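Local coordinates for anaphase-promoting complex subunit CUT9 (Schizosaccharomyces pombe, PDB 2XPI), which serves as a TPR-repeat subunit of the anaphase-promoting complex, the E3 ubiquitin ligase that controls progression through mitosis and G1, at residues L123-C128 and R153-F158. Numbering follows the deposited sequence.
Sequences LAQVYC and RYLAAF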
loop_
_atom_site.group_PDB
_atom_site.type_symbol
_atom_site.label_atom_id
_atom_site.label_comp_id
_atom_site.label_asym_id
_atom_site.label_seq_id
_atom_site.Cartn_x
_atom_site.Cartn_y
_atom_site.Cartn_z
ATOM N N LEU A 123 -0.829 -4.357 -18.797
ATOM C CA LEU A 123 -0.256 -3.059 -18.454
ATOM C C LEU A 123 -1.042 -2.482 -17.283
ATOM O O LEU A 123 -0.469 -1.990 -16.306
ATOM C CB LEU A 123 -0.337 -2.108 -19.640
ATOM C CG LEU A 123 0.710 -0.998 -19.748
ATOM C CD1 LEU A 123 0.112 0.295 -20.302
ATOM C CD2 LEU A 123 1.449 -0.741 -18.445
ATOM N N ALA A 124 -2.367 -2.545 -17.398
ATOM C CA ALA A 124 -3.265 -2.143 -16.322
ATOM C C ALA A 124 -2.926 -2.853 -15.005
ATOM O O ALA A 124 -2.959 -2.231 -13.939
ATOM C CB ALA A 124 -4.707 -2.408 -16.722
ATOM N N GLN A 125 -2.594 -4.142 -15.086
ATOM C CA GLN A 125 -2.215 -4.942 -13.920
ATOM C C GLN A 125 -1.065 -4.321 -13.164
ATOM O O GLN A 125 -1.078 -4.240 -11.926
ATOM C CB GLN A 125 -1.770 -6.326 -14.354
ATOM C CG GLN A 125 -2.842 -7.373 -14.290
ATOM C CD GLN A 125 -3.120 -7.776 -12.876
ATOM O OE1 GLN A 125 -2.718 -8.850 -12.432
ATOM N NE2 GLN A 125 -3.786 -6.904 -12.141
ATOM N N VAL A 126 -0.059 -3.892 -13.921
ATOM C CA VAL A 126 1.126 -3.288 -13.342
ATOM C C VAL A 126 0.707 -2.058 -12.537
ATOM O O VAL A 126 1.105 -1.884 -11.376
ATOM C CB VAL A 126 2.190 -2.938 -14.444
ATOM C CG1 VAL A 126 3.394 -2.258 -13.842
ATOM C CG2 VAL A 126 2.614 -4.195 -15.223
ATOM N N TYR A 127 -0.117 -1.210 -13.132
ATOM C CA TYR A 127 -0.560 -0.011 -12.431
ATOM C C TYR A 127 -1.275 -0.350 -11.134
ATOM O O TYR A 127 -1.149 0.374 -10.156
ATOM C CB TYR A 127 -1.478 0.840 -13.308
ATOM C CG TYR A 127 -0.815 1.407 -14.538
ATOM C CD1 TYR A 127 0.575 1.452 -14.642
ATOM C CD2 TYR A 127 -1.570 1.894 -15.591
ATOM C CE1 TYR A 127 1.198 1.964 -15.774
ATOM C CE2 TYR A 127 -0.967 2.406 -16.718
ATOM C CZ TYR A 127 0.420 2.438 -16.805
ATOM O OH TYR A 127 1.025 2.966 -17.916
ATOM N N CYS A 128 -2.041 -1.440 -11.127
ATOM C CA CYS A 128 -2.758 -1.847 -9.921
ATOM C C CYS A 128 -1.829 -2.287 -8.820
ATOM O O CYS A 128 -2.123 -2.084 -7.635
ATOM C CB CYS A 128 -3.724 -2.984 -10.204
ATOM S SG CYS A 128 -5.248 -2.446 -10.936
ATOM N N ARG A 153 -12.783 -5.825 -18.387
ATOM C CA ARG A 153 -13.983 -5.464 -17.637
ATOM C C ARG A 153 -13.797 -5.790 -16.151
ATOM O O ARG A 153 -14.041 -4.952 -15.279
ATOM C CB ARG A 153 -15.203 -6.196 -18.202
ATOM C CG ARG A 153 -16.519 -5.677 -17.701
ATOM C CD ARG A 153 -17.681 -6.295 -18.466
ATOM N NE ARG A 153 -18.669 -5.274 -18.812
ATOM C CZ ARG A 153 -18.784 -4.712 -20.011
ATOM N NH1 ARG A 153 -17.995 -5.091 -21.007
ATOM N NH2 ARG A 153 -19.702 -3.778 -20.219
ATOM N N TYR A 154 -13.366 -7.009 -15.862
ATOM C CA TYR A 154 -13.029 -7.349 -14.502
ATOM C C TYR A 154 -12.084 -6.331 -13.855
ATOM O O TYR A 154 -12.329 -5.868 -12.733
ATOM C CB TYR A 154 -12.393 -8.725 -14.434
ATOM C CG TYR A 154 -11.871 -9.053 -13.063
ATOM C CD1 TYR A 154 -12.750 -9.363 -12.025
ATOM C CD2 TYR A 154 -10.508 -9.060 -12.796
ATOM C CE1 TYR A 154 -12.286 -9.663 -10.749
ATOM C CE2 TYR A 154 -10.028 -9.366 -11.523
ATOM C CZ TYR A 154 -10.924 -9.660 -10.501
ATOM O OH TYR A 154 -10.470 -9.972 -9.241
ATOM N N LEU A 155 -10.998 -5.995 -14.552
ATOM C CA LEU A 155 -9.957 -5.165 -13.945
ATOM C C LEU A 155 -10.386 -3.709 -13.790
ATOM O O LEU A 155 -10.070 -3.072 -12.785
ATOM C CB LEU A 155 -8.643 -5.267 -14.704
ATOM C CG LEU A 155 -7.473 -4.660 -13.924
ATOM C CD1 LEU A 155 -7.420 -5.191 -12.505
ATOM C CD2 LEU A 155 -6.161 -4.917 -14.635
ATOM N N ALA A 156 -11.119 -3.188 -14.771
ATOM C CA ALA A 156 -11.657 -1.838 -14.670
ATOM C C ALA A 156 -12.628 -1.750 -13.488
ATOM O O ALA A 156 -12.569 -0.812 -12.703
ATOM C CB ALA A 156 -12.331 -1.413 -15.962
ATOM N N ALA A 157 -13.510 -2.735 -13.364
ATOM C CA ALA A 157 -14.437 -2.793 -12.240
ATOM C C ALA A 157 -13.673 -2.875 -10.926
ATOM O O ALA A 157 -14.002 -2.194 -9.949
ATOM C CB ALA A 157 -15.377 -3.995 -12.379
ATOM N N PHE A 158 -12.657 -3.729 -10.904
ATOM C CA PHE A 158 -11.842 -3.912 -9.717
ATOM C C PHE A 158 -11.216 -2.590 -9.268
ATOM O O PHE A 158 -11.126 -2.331 -8.072
ATOM C CB PHE A 158 -10.768 -4.934 -10.011
ATOM C CG PHE A 158 -9.849 -5.190 -8.867
ATOM C CD1 PHE A 158 -8.815 -4.309 -8.581
ATOM C CD2 PHE A 158 -9.976 -6.347 -8.108
ATOM C CE1 PHE A 158 -7.947 -4.552 -7.527
ATOM C CE2 PHE A 158 -9.120 -6.602 -7.058
ATOM C CZ PHE A 158 -8.106 -5.705 -6.762
#
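Leu155 meets Ala124, Gln125 and Cys128 where the first helices of TPR 2 and TPR 3 pack side by side in the tetratricopeptide superhelix. The axes of 123-128 and 153-158 approach to 10.8 Å at an angle of 24°, CA of Ala124 lies 7.7 Å from CA of Leu155, and the Leu155 side chain spans the space between, without a hydrogen bond across the pair. Along 153-158, Tyr154 comes first and turns to other partners: it packs on helix 198-212, and its OH hydrogen-bonds to the backbone O of Gln97 of the second subunit. Leu155 follows, its CG anti to the backbone N (chi1 -167°), which carries the isobutyl fork to helix 117-129. There the branches divide the work: CD2 rests 3.6 Å from CB of Ala124 and 3.7 Å from the backbone N of Gln125, while CD1 lies 3.8 Å from SG of Cys128. The Gln125 side chain crosses this fork at about a right angle. Shortening Leu155 to an alanine removes both branches and is likely to open a gap between the two helices, leaving CB of Ala124 and SG of Cys128 without their partner from 153-158. Leu140 of helix 133-142 touches both Ala124 and Leu155, tying in the second helix of TPR 2. Phe158, one turn on, packs with Leu155 and Cys128 against Gln98 of the second subunit, consistent with the dimerizing role of TPRs 1-7; backbone N of Phe158 donates to O of Tyr154 at 2.8 Å.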